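Long-range contacts in rhamnogalacturonan endolyase YesW (Bacillus subtilis, PDB 2ZUX), which cleaves the rhamnogalacturonan backbone of plant cell-wall pectin by endo-type elimination, requiring calcium or manganese for activity: residues A14-G19 against V86-Y91; H92-D97 against L525-T530; R10-V15 against V23-L28. All blocks are in the same frame, centred on the assembly; numbering follows the deposited sequence.

Contact 1. Residues A14-G19 against V86-Y91; sequences AVKTDG and VWAQPY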
loop_
_atom_site.group_PDB
_atom_site.type_symbol
_atom_site.label_atom_id
_atom_site.label_comp_id
_atom_site.label_asym_id
_atom_site.label_seq_id
_atom_site.Cartn_x
_atom_site.Cartn_y
_atom_site.Cartn_z
ATOM N N ALA A 14 -12.519 -19.985 -3.069
ATOM C CA ALA A 14 -12.353 -21.405 -3.345
ATOM C C ALA A 14 -11.606 -21.549 -4.655
ATOM O O ALA A 14 -11.972 -20.926 -5.656
ATOM C CB ALA A 14 -13.705 -22.109 -3.419
ATOM N N VAL A 15 -10.543 -22.344 -4.634
ATOM C CA VAL A 15 -9.634 -22.435 -5.766
ATOM C C VAL A 15 -9.365 -23.896 -6.082
ATOM O O VAL A 15 -9.012 -24.678 -5.196
ATOM C CB VAL A 15 -8.288 -21.710 -5.483
ATOM C CG1 VAL A 15 -7.375 -21.746 -6.710
ATOM C CG2 VAL A 15 -8.512 -20.263 -5.032
ATOM N N LYS A 16 -9.540 -24.257 -7.347
ATOM C CA LYS A 16 -9.266 -25.609 -7.806
ATOM C C LYS A 16 -7.765 -25.893 -7.778
ATOM O O LYS A 16 -6.958 -25.084 -8.250
ATOM C CB LYS A 16 -9.823 -25.795 -9.220
ATOM C CG LYS A 16 -9.844 -27.224 -9.734
ATOM C CD LYS A 16 -10.292 -27.252 -11.197
ATOM C CE LYS A 16 -9.156 -26.862 -12.144
ATOM N NZ LYS A 16 -9.615 -26.206 -13.406
ATOM N N THR A 17 -7.405 -27.038 -7.199
ATOM C CA THR A 17 -6.033 -27.545 -7.213
ATOM C C THR A 17 -6.090 -29.030 -7.555
ATOM O O THR A 17 -7.165 -29.632 -7.530
ATOM C CB THR A 17 -5.328 -27.388 -5.841
ATOM O OG1 THR A 17 -5.859 -28.347 -4.916
ATOM C CG2 THR A 17 -5.503 -25.975 -5.272
ATOM N N ASP A 18 -4.935 -29.617 -7.851
ATOM C CA ASP A 18 -4.834 -31.055 -8.118
ATOM C C ASP A 18 -5.289 -31.923 -6.941
ATOM O O ASP A 18 -5.759 -33.047 -7.140
ATOM C CB ASP A 18 -3.401 -31.424 -8.512
ATOM C CG ASP A 18 -3.022 -30.913 -9.888
ATOM O OD1 ASP A 18 -3.927 -30.656 -10.713
ATOM O OD2 ASP A 18 -1.809 -30.778 -10.153
ATOM N N GLY A 19 -5.145 -31.402 -5.724
ATOM C CA GLY A 19 -5.486 -32.153 -4.512
ATOM C C GLY A 19 -6.880 -31.882 -3.973
ATOM O O GLY A 19 -7.215 -32.299 -2.859
ATOM N N VAL A 86 -15.923 -21.690 -7.454
ATOM C CA VAL A 86 -14.555 -22.200 -7.543
ATOM C C VAL A 86 -13.786 -21.539 -8.681
ATOM O O VAL A 86 -14.238 -21.541 -9.835
ATOM C CB VAL A 86 -14.533 -23.742 -7.741
ATOM C CG1 VAL A 86 -13.121 -24.252 -7.979
ATOM C CG2 VAL A 86 -15.154 -24.453 -6.541
ATOM N N TRP A 87 -12.620 -20.980 -8.359
ATOM C CA TRP A 87 -11.726 -20.443 -9.377
ATOM C C TRP A 87 -11.145 -21.582 -10.194
ATOM O O TRP A 87 -10.468 -22.462 -9.657
ATOM C CB TRP A 87 -10.559 -19.707 -8.734
ATOM C CG TRP A 87 -10.866 -18.455 -7.984
ATOM C CD1 TRP A 87 -12.085 -17.998 -7.559
ATOM C CD2 TRP A 87 -9.899 -17.508 -7.534
ATOM N NE1 TRP A 87 -11.926 -16.809 -6.873
ATOM C CE2 TRP A 87 -10.592 -16.487 -6.853
ATOM C CE3 TRP A 87 -8.508 -17.424 -7.650
ATOM C CZ2 TRP A 87 -9.933 -15.391 -6.282
ATOM C CZ3 TRP A 87 -7.854 -16.337 -7.087
ATOM C CH2 TRP A 87 -8.568 -15.337 -6.409
ATOM N N ALA A 88 -11.379 -21.537 -11.499
ATOM C CA ALA A 88 -10.889 -22.576 -12.392
ATOM C C ALA A 88 -9.409 -22.413 -12.742
ATOM O O ALA A 88 -8.800 -23.323 -13.310
ATOM C CB ALA A 88 -11.734 -22.625 -13.650
ATOM N N GLN A 89 -8.843 -21.256 -12.400
ATOM C CA GLN A 89 -7.413 -20.984 -12.559
ATOM C C GLN A 89 -6.844 -20.556 -11.197
ATOM O O GLN A 89 -7.611 -20.181 -10.307
ATOM C CB GLN A 89 -7.191 -19.891 -13.604
ATOM C CG GLN A 89 -7.648 -20.276 -15.020
ATOM C CD GLN A 89 -7.733 -19.084 -15.939
ATOM O OE1 GLN A 89 -8.342 -18.065 -15.601
ATOM N NE2 GLN A 89 -7.130 -19.200 -17.113
ATOM N N PRO A 90 -5.507 -20.646 -11.010
ATOM C CA PRO A 90 -4.903 -20.235 -9.721
ATOM C C PRO A 90 -5.021 -18.731 -9.414
ATOM O O PRO A 90 -4.698 -18.289 -8.305
ATOM C CB PRO A 90 -3.432 -20.641 -9.866
ATOM C CG PRO A 90 -3.392 -21.603 -11.024
ATOM C CD PRO A 90 -4.496 -21.182 -11.939
ATOM N N TYR A 91 -5.474 -17.969 -10.397
ATOM C CA TYR A 91 -5.719 -16.544 -10.254
ATOM C C TYR A 91 -7.117 -16.217 -10.749
ATOM O O TYR A 91 -7.694 -16.962 -11.552
ATOM C CB TYR A 91 -4.696 -15.735 -11.058
ATOM C CG TYR A 91 -4.609 -16.130 -12.517
ATOM C CD1 TYR A 91 -5.472 -15.582 -13.465
ATOM C CD2 TYR A 91 -3.661 -17.051 -12.945
ATOM C CE1 TYR A 91 -5.397 -15.954 -14.807
ATOM C CE2 TYR A 91 -3.575 -17.426 -14.280
ATOM C CZ TYR A 91 -4.444 -16.868 -15.199
ATOM O OH TYR A 91 -4.357 -17.236 -16.525
HETATM O O HOH W 1 -7.520 -23.339 -10.155
#
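Ala14 takes a nearly straight backbone bond on its carbonyl: Trp87 N lies 2.8 Å from Ala14 O, with an N-H...O angle of 176°. The same oxygen receives a CA-H contact from Val86 and lies against the start of the indole, CD1 of Trp87 being 3.5 Å from Ala14 O. On the face shared by Ala14 and Val86, the two small side chains meet loosely and are covered by Ile21 and Tyr67. Val15 turns to the other face, with Trp87. Its two methyls divide the work. CG2, anti to the carbonyl carbon, touches the benzo part of the indole, 3.9 Å from Trp87 CE3, and the side chains cross obliquely; CG1 instead faces the turn after Trp87, near Gln89 O and Pro90 CA. Thr529, from the loop after strand 524-528, packs on both Val15 and Trp87. At Lys16 the backbone takes up the register again, Lys16 N giving a 3.1 Å bond to Trp87 O. Trp87 O is gripped a second time by a water, which also donates to Lys16 O at 2.6 Å and thus bridges the two segments where they begin to part. The methylenes of Lys16 start against Val86, CB lying 3.8 Å from Val86 CG1. The chain then bends at chi3 (79°), which turns CE towards the loop, and Lys16 NZ donates to Ala88 O at 3.0 Å. Strands 13-17 and 76-87 are the first and last in chain order of their mixed sheet and lie side by side within it, and their parallel pairing beside the 13-17/20-24 hairpin is consistent with the immunoglobulin-like E-set fold of this N-terminal beta domain.

Contact 2. Residues H92-D97 against L525-T530; sequences HSVPLD and LRIYTT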
loop_
_atom_site.group_PDB
_atom_site.type_symbol
_atom_site.label_atom_id
_atom_site.label_comp_id
_atom_site.label_asym_id
_atom_site.label_seq_id
_atom_site.Cartn_x
_atom_site.Cartn_y
_atom_site.Cartn_z
ATOM N N HIS A 92 -7.640 -15.088 -10.293
ATOM C CA HIS A 92 -8.898 -14.566 -10.775
ATOM C C HIS A 92 -8.609 -13.368 -11.676
ATOM O O HIS A 92 -7.887 -12.451 -11.280
ATOM C CB HIS A 92 -9.761 -14.127 -9.600
ATOM C CG HIS A 92 -11.059 -13.530 -10.016
ATOM N ND1 HIS A 92 -11.308 -12.174 -9.994
ATOM C CD2 HIS A 92 -12.172 -14.111 -10.516
ATOM C CE1 HIS A 92 -12.532 -11.953 -10.440
ATOM N NE2 HIS A 92 -13.076 -13.110 -10.767
ATOM N N SER A 93 -9.177 -13.365 -12.880
ATOM C CA SER A 93 -8.970 -12.278 -13.833
ATOM C C SER A 93 -10.049 -11.216 -13.753
ATOM O O SER A 93 -11.240 -11.519 -13.779
ATOM C CB SER A 93 -8.899 -12.812 -15.266
ATOM O OG SER A 93 -7.757 -13.626 -15.432
ATOM N N VAL A 94 -9.614 -9.963 -13.651
ATOM C CA VAL A 94 -10.499 -8.816 -13.747
ATOM C C VAL A 94 -10.224 -8.168 -15.100
ATOM O O VAL A 94 -9.177 -7.554 -15.284
ATOM C CB VAL A 94 -10.232 -7.797 -12.604
ATOM C CG1 VAL A 94 -11.224 -6.638 -12.672
ATOM C CG2 VAL A 94 -10.305 -8.478 -11.233
ATOM N N PRO A 95 -11.144 -8.335 -16.075
ATOM C CA PRO A 95 -10.912 -7.715 -17.378
ATOM C C PRO A 95 -10.898 -6.196 -17.250
ATOM O O PRO A 95 -11.663 -5.631 -16.466
ATOM C CB PRO A 95 -12.118 -8.166 -18.209
ATOM C CG PRO A 95 -13.169 -8.508 -17.209
ATOM C CD PRO A 95 -12.425 -9.065 -16.031
ATOM N N LEU A 96 -10.028 -5.559 -18.026
ATOM C CA LEU A 96 -9.878 -4.106 -17.990
ATOM C C LEU A 96 -10.397 -3.466 -19.264
ATOM O O LEU A 96 -10.433 -4.098 -20.324
ATOM C CB LEU A 96 -8.406 -3.724 -17.789
ATOM C CG LEU A 96 -7.748 -4.227 -16.497
ATOM C CD1 LEU A 96 -6.270 -3.891 -16.475
ATOM C CD2 LEU A 96 -8.449 -3.640 -15.277
ATOM N N ASP A 97 -10.797 -2.208 -19.150
ATOM C CA ASP A 97 -11.109 -1.391 -20.318
ATOM C C ASP A 97 -9.857 -0.583 -20.632
ATOM O O ASP A 97 -9.653 0.509 -20.098
ATOM C CB ASP A 97 -12.314 -0.484 -20.049
ATOM C CG ASP A 97 -12.601 0.467 -21.204
ATOM O OD1 ASP A 97 -12.253 0.140 -22.360
ATOM O OD2 ASP A 97 -13.180 1.544 -20.953
ATOM N N LEU A 525 -6.291 -7.583 -14.999
ATOM C CA LEU A 525 -5.522 -7.795 -13.772
ATOM C C LEU A 525 -5.768 -9.220 -13.302
ATOM O O LEU A 525 -6.890 -9.719 -13.410
ATOM C CB LEU A 525 -5.948 -6.822 -12.672
ATOM C CG LEU A 525 -5.804 -5.321 -12.939
ATOM C CD1 LEU A 525 -6.368 -4.539 -11.772
ATOM C CD2 LEU A 525 -4.350 -4.939 -13.195
ATOM N N ARG A 526 -4.729 -9.870 -12.792
ATOM C CA ARG A 526 -4.858 -11.203 -12.228
ATOM C C ARG A 526 -4.635 -11.139 -10.733
ATOM O O ARG A 526 -3.628 -10.591 -10.283
ATOM C CB ARG A 526 -3.827 -12.146 -12.836
ATOM C CG ARG A 526 -3.995 -12.419 -14.319
ATOM C CD ARG A 526 -2.948 -13.409 -14.745
ATOM N NE ARG A 526 -3.013 -13.735 -16.164
ATOM C CZ ARG A 526 -2.117 -14.499 -16.776
ATOM N NH1 ARG A 526 -1.104 -15.011 -16.090
ATOM N NH2 ARG A 526 -2.237 -14.746 -18.073
ATOM N N ILE A 527 -5.576 -11.696 -9.972
ATOM C CA ILE A 527 -5.442 -11.759 -8.524
ATOM C C ILE A 527 -5.040 -13.178 -8.144
ATOM O O ILE A 527 -5.824 -14.111 -8.329
ATOM C CB ILE A 527 -6.757 -11.405 -7.807
ATOM C CG1 ILE A 527 -7.336 -10.082 -8.338
ATOM C CG2 ILE A 527 -6.528 -11.358 -6.290
ATOM C CD1 ILE A 527 -8.693 -9.713 -7.736
ATOM N N TYR A 528 -3.821 -13.337 -7.636
ATOM C CA TYR A 528 -3.322 -14.626 -7.167
ATOM C C TYR A 528 -3.552 -14.727 -5.666
ATOM O O TYR A 528 -3.227 -13.803 -4.924
ATOM C CB TYR A 528 -1.826 -14.751 -7.454
ATOM C CG TYR A 528 -1.483 -14.939 -8.919
ATOM C CD1 TYR A 528 -1.104 -16.192 -9.410
ATOM C CD2 TYR A 528 -1.531 -13.871 -9.813
ATOM C CE1 TYR A 528 -0.786 -16.365 -10.760
ATOM C CE2 TYR A 528 -1.215 -14.038 -11.159
ATOM C CZ TYR A 528 -0.848 -15.283 -11.617
ATOM O OH TYR A 528 -0.538 -15.433 -12.957
ATOM N N THR A 529 -4.130 -15.840 -5.226
ATOM C CA THR A 529 -4.292 -16.143 -3.810
ATOM C C THR A 529 -3.606 -17.472 -3.547
ATOM O O THR A 529 -3.636 -18.366 -4.391
ATOM C CB THR A 529 -5.785 -16.160 -3.377
ATOM O OG1 THR A 529 -5.878 -16.117 -1.945
ATOM C CG2 THR A 529 -6.530 -17.398 -3.895
ATOM N N THR A 530 -2.967 -17.609 -2.396
ATOM C CA THR A 530 -2.241 -18.833 -2.108
ATOM C C THR A 530 -3.171 -20.034 -1.905
ATOM O O THR A 530 -4.286 -19.897 -1.391
ATOM C CB THR A 530 -1.292 -18.667 -0.902
ATOM O OG1 THR A 530 -0.377 -19.766 -0.887
ATOM C CG2 THR A 530 -2.050 -18.619 0.423
HETATM O O HOH W 2 -5.748 -13.059 -17.300
#
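Val94 N donates to Leu525 O at 2.7 Å, the shortest of four backbone bonds between strands 91-95 and 524-528, and the same oxygen also receives the CA-H of Ser93. The antiparallel pairing adds a strand from the start of the propeller region to the last blade in the sequence, consistent with the velcro-type closure of beta-propellers. His92 and Ile527 form the second hydrogen-bonded pair, with Ile527 N 2.8 Å from His92 O. Between the two pairs, Ser93 stands opposite Arg526 without backbone bonds, and here a water links the two polar groups: it lies 2.8 Å from Ser93 OG and accepts from Arg526 NE at 3.0 Å. The arginine runs extended from CG to NE, and Arg526 NH1 donates to Ser489 O and, 3.2 Å away in the guanidinium plane, to Tyr528 OH; a cation-pi contact with Tyr91 further fixes this group. On the opposite face, which His92 shares, the contacts across the strands are mainly apolar, through Val94, Leu525 and Ile527. CG2 of Val94 reaches CD1 of Ile527 at 4.0 Å, while Tyr156 and Leu130, from strands of the first blade in the sequence, pack on Val94 and Leu525 respectively. Past the paired strands, Leu96 crosses Leu525 at about a right angle, both its methyls straddling one branch point: CD1 is 3.8 Å and CD2 3.9 Å from Leu525 CG.

Contact 3. Residues R10-V15 against V23-L28; sequences RGLVAV and VSWRFL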
loop_
_atom_site.group_PDB
_atom_site.type_symbol
_atom_site.label_atom_id
_atom_site.label_comp_id
_atom_site.label_asym_id
_atom_site.label_seq_id
_atom_site.Cartn_x
_atom_site.Cartn_y
_atom_site.Cartn_z
ATOM N N ARG A 10 -17.016 -12.234 4.597
ATOM C CA ARG A 10 -16.193 -13.365 5.003
ATOM C C ARG A 10 -14.926 -13.511 4.153
ATOM O O ARG A 10 -13.973 -14.183 4.561
ATOM C CB ARG A 10 -17.040 -14.643 4.986
ATOM C CG ARG A 10 -16.381 -15.892 5.567
ATOM C CD ARG A 10 -15.763 -15.644 6.938
ATOM N NE ARG A 10 -16.763 -15.322 7.952
ATOM C CZ ARG A 10 -16.488 -14.936 9.196
ATOM N NH1 ARG A 10 -15.228 -14.803 9.598
ATOM N NH2 ARG A 10 -17.476 -14.687 10.046
ATOM N N GLY A 11 -14.909 -12.873 2.985
ATOM C CA GLY A 11 -13.770 -12.973 2.071
ATOM C C GLY A 11 -13.544 -14.394 1.588
ATOM O O GLY A 11 -12.429 -14.774 1.242
ATOM N N LEU A 12 -14.610 -15.192 1.567
ATOM C CA LEU A 12 -14.510 -16.597 1.196
ATOM C C LEU A 12 -14.023 -16.758 -0.244
ATOM O O LEU A 12 -14.525 -16.090 -1.149
ATOM C CB LEU A 12 -15.860 -17.304 1.405
ATOM C CG LEU A 12 -15.901 -18.812 1.171
ATOM C CD1 LEU A 12 -15.012 -19.539 2.161
ATOM C CD2 LEU A 12 -17.337 -19.300 1.292
ATOM N N VAL A 13 -13.036 -17.628 -0.434
ATOM C CA VAL A 13 -12.494 -17.935 -1.755
ATOM C C VAL A 13 -12.291 -19.448 -1.872
ATOM O O VAL A 13 -11.965 -20.113 -0.884
ATOM C CB VAL A 13 -11.171 -17.141 -2.030
ATOM C CG1 VAL A 13 -10.003 -17.683 -1.219
ATOM C CG2 VAL A 13 -10.830 -17.137 -3.511
ATOM N N ALA A 14 -12.519 -19.985 -3.069
ATOM C CA ALA A 14 -12.353 -21.405 -3.345
ATOM C C ALA A 14 -11.606 -21.549 -4.655
ATOM O O ALA A 14 -11.972 -20.926 -5.656
ATOM C CB ALA A 14 -13.705 -22.109 -3.419
ATOM N N VAL A 15 -10.543 -22.344 -4.634
ATOM C CA VAL A 15 -9.634 -22.435 -5.766
ATOM C C VAL A 15 -9.365 -23.896 -6.082
ATOM O O VAL A 15 -9.012 -24.678 -5.196
ATOM C CB VAL A 15 -8.288 -21.710 -5.483
ATOM C CG1 VAL A 15 -7.375 -21.746 -6.710
ATOM C CG2 VAL A 15 -8.512 -20.263 -5.032
ATOM N N VAL A 23 -9.998 -23.887 0.039
ATOM C CA VAL A 23 -10.938 -22.874 0.511
ATOM C C VAL A 23 -10.269 -22.072 1.628
ATOM O O VAL A 23 -9.678 -22.648 2.534
ATOM C CB VAL A 23 -12.254 -23.528 1.044
ATOM C CG1 VAL A 23 -13.265 -22.487 1.460
ATOM C CG2 VAL A 23 -12.870 -24.466 -0.007
ATOM N N SER A 24 -10.338 -20.746 1.560
ATOM C CA SER A 24 -9.865 -19.922 2.679
ATOM C C SER A 24 -10.758 -18.713 2.878
ATOM O O SER A 24 -11.520 -18.317 1.988
ATOM C CB SER A 24 -8.368 -19.557 2.582
ATOM O OG SER A 24 -8.131 -18.408 1.778
ATOM N N TRP A 25 -10.701 -18.159 4.085
ATOM C CA TRP A 25 -11.599 -17.081 4.468
ATOM C C TRP A 25 -11.000 -16.262 5.608
ATOM O O TRP A 25 -9.963 -16.631 6.175
ATOM C CB TRP A 25 -12.991 -17.626 4.849
ATOM C CG TRP A 25 -12.998 -18.569 6.033
ATOM C CD1 TRP A 25 -13.209 -18.239 7.344
ATOM C CD2 TRP A 25 -12.781 -19.989 6.007
ATOM N NE1 TRP A 25 -13.144 -19.369 8.137
ATOM C CE2 TRP A 25 -12.889 -20.454 7.340
ATOM C CE3 TRP A 25 -12.512 -20.913 4.987
ATOM C CZ2 TRP A 25 -12.722 -21.803 7.680
ATOM C CZ3 TRP A 25 -12.354 -22.259 5.325
ATOM C CH2 TRP A 25 -12.454 -22.686 6.662
ATOM N N ARG A 26 -11.654 -15.154 5.922
ATOM C CA ARG A 26 -11.155 -14.221 6.924
ATOM C C ARG A 26 -11.521 -14.613 8.334
ATOM O O ARG A 26 -12.625 -15.105 8.590
ATOM C CB ARG A 26 -11.730 -12.834 6.682
ATOM C CG ARG A 26 -11.310 -12.184 5.391
ATOM C CD ARG A 26 -12.156 -10.970 5.114
ATOM N NE ARG A 26 -11.627 -10.192 4.003
ATOM C CZ ARG A 26 -12.355 -9.471 3.154
ATOM N NH1 ARG A 26 -13.681 -9.450 3.227
ATOM N NH2 ARG A 26 -11.741 -8.776 2.203
ATOM N N PHE A 27 -10.584 -14.360 9.241
ATOM C CA PHE A 27 -10.860 -14.252 10.665
ATOM C C PHE A 27 -11.000 -12.748 10.896
ATOM O O PHE A 27 -10.029 -12.000 10.751
ATOM C CB PHE A 27 -9.682 -14.865 11.426
ATOM C CG PHE A 27 -9.822 -14.889 12.937
ATOM C CD1 PHE A 27 -11.045 -15.132 13.569
ATOM C CD2 PHE A 27 -8.687 -14.726 13.725
ATOM C CE1 PHE A 27 -11.121 -15.173 14.971
ATOM C CE2 PHE A 27 -8.754 -14.776 15.118
ATOM C CZ PHE A 27 -9.968 -14.999 15.738
ATOM N N LEU A 28 -12.216 -12.300 11.195
ATOM C CA LEU A 28 -12.529 -10.870 11.253
ATOM C C LEU A 28 -12.158 -10.260 12.592
ATOM O O LEU A 28 -12.267 -10.919 13.629
ATOM C CB LEU A 28 -14.018 -10.636 10.962
ATOM C CG LEU A 28 -14.494 -11.045 9.562
ATOM C CD1 LEU A 28 -16.011 -11.065 9.506
ATOM C CD2 LEU A 28 -13.927 -10.138 8.465
#
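Segments 10-15 and 23-28 run antiparallel, their touching parts 167° apart in direction, with Val13 and Ser24 exchanging both backbone bonds and, farther along, Arg26 N donating to Arg10 O at 2.9 Å. The side chain of Arg10 doubles back on its partner segment. It bends at chi2 (50°), which puts Arg10 CD 3.7 Å from Trp25 CD1, and again at chi3; Arg10 NH1 donates to Arg26 O at 2.8 Å, the oxygen lying in the guanidinium plane. Leu28 CD1 sits over one face of the Arg10 guanidinium, toward its rim, 3.8 Å from Arg10 NH1, and NH2 forms a salt bridge with Glu31. An alanine in place of Arg10 would probably leave Arg26 O without this donor and Glu31 without its cation, and open a gap beside Leu28 and the indole of Trp25. The strands form the 13-17/20-24 beta hairpin of the N-terminal domain, and the segments extend beyond its open end. There, the second guanidinium, of Arg26, lies with one face over Gly11 CA. Asn9 O and Gly126 O hold Arg26 NH1. Leu12 CD1 is squeezed against Val23 CG1 at 3.5 Å, tight for two methyls, and also meets Trp25 CB at 3.9 Å. On the face shared by Val13 and Ser24, CG1 of Val13 is 3.6 Å from Ser24 OG, which is bonded to Asp510 N.

Overall arrangement
Contacts 1 and 3 share Ala14 and Val15: strand 13-17 has its hairpin partner on one edge and the parallel strand 76-87 on the other, within one sheet. Contact 3 is the buried one, and its charged groups are held by protein atoms; contact 1 is partly buried, with a lysine and a water at its more exposed end. Contact 2 belongs to the propeller, also partly buried, with a polar, water-bridged face and a mainly apolar one. Only the short loop 88-90 separates strands 76-87 and 91-95, and Trp87 CZ3 packs 3.3 Å from Ile527 O, while Thr529 CG2 touches Val15 CG2 at 3.7 Å, one of the packing contacts between the two domains.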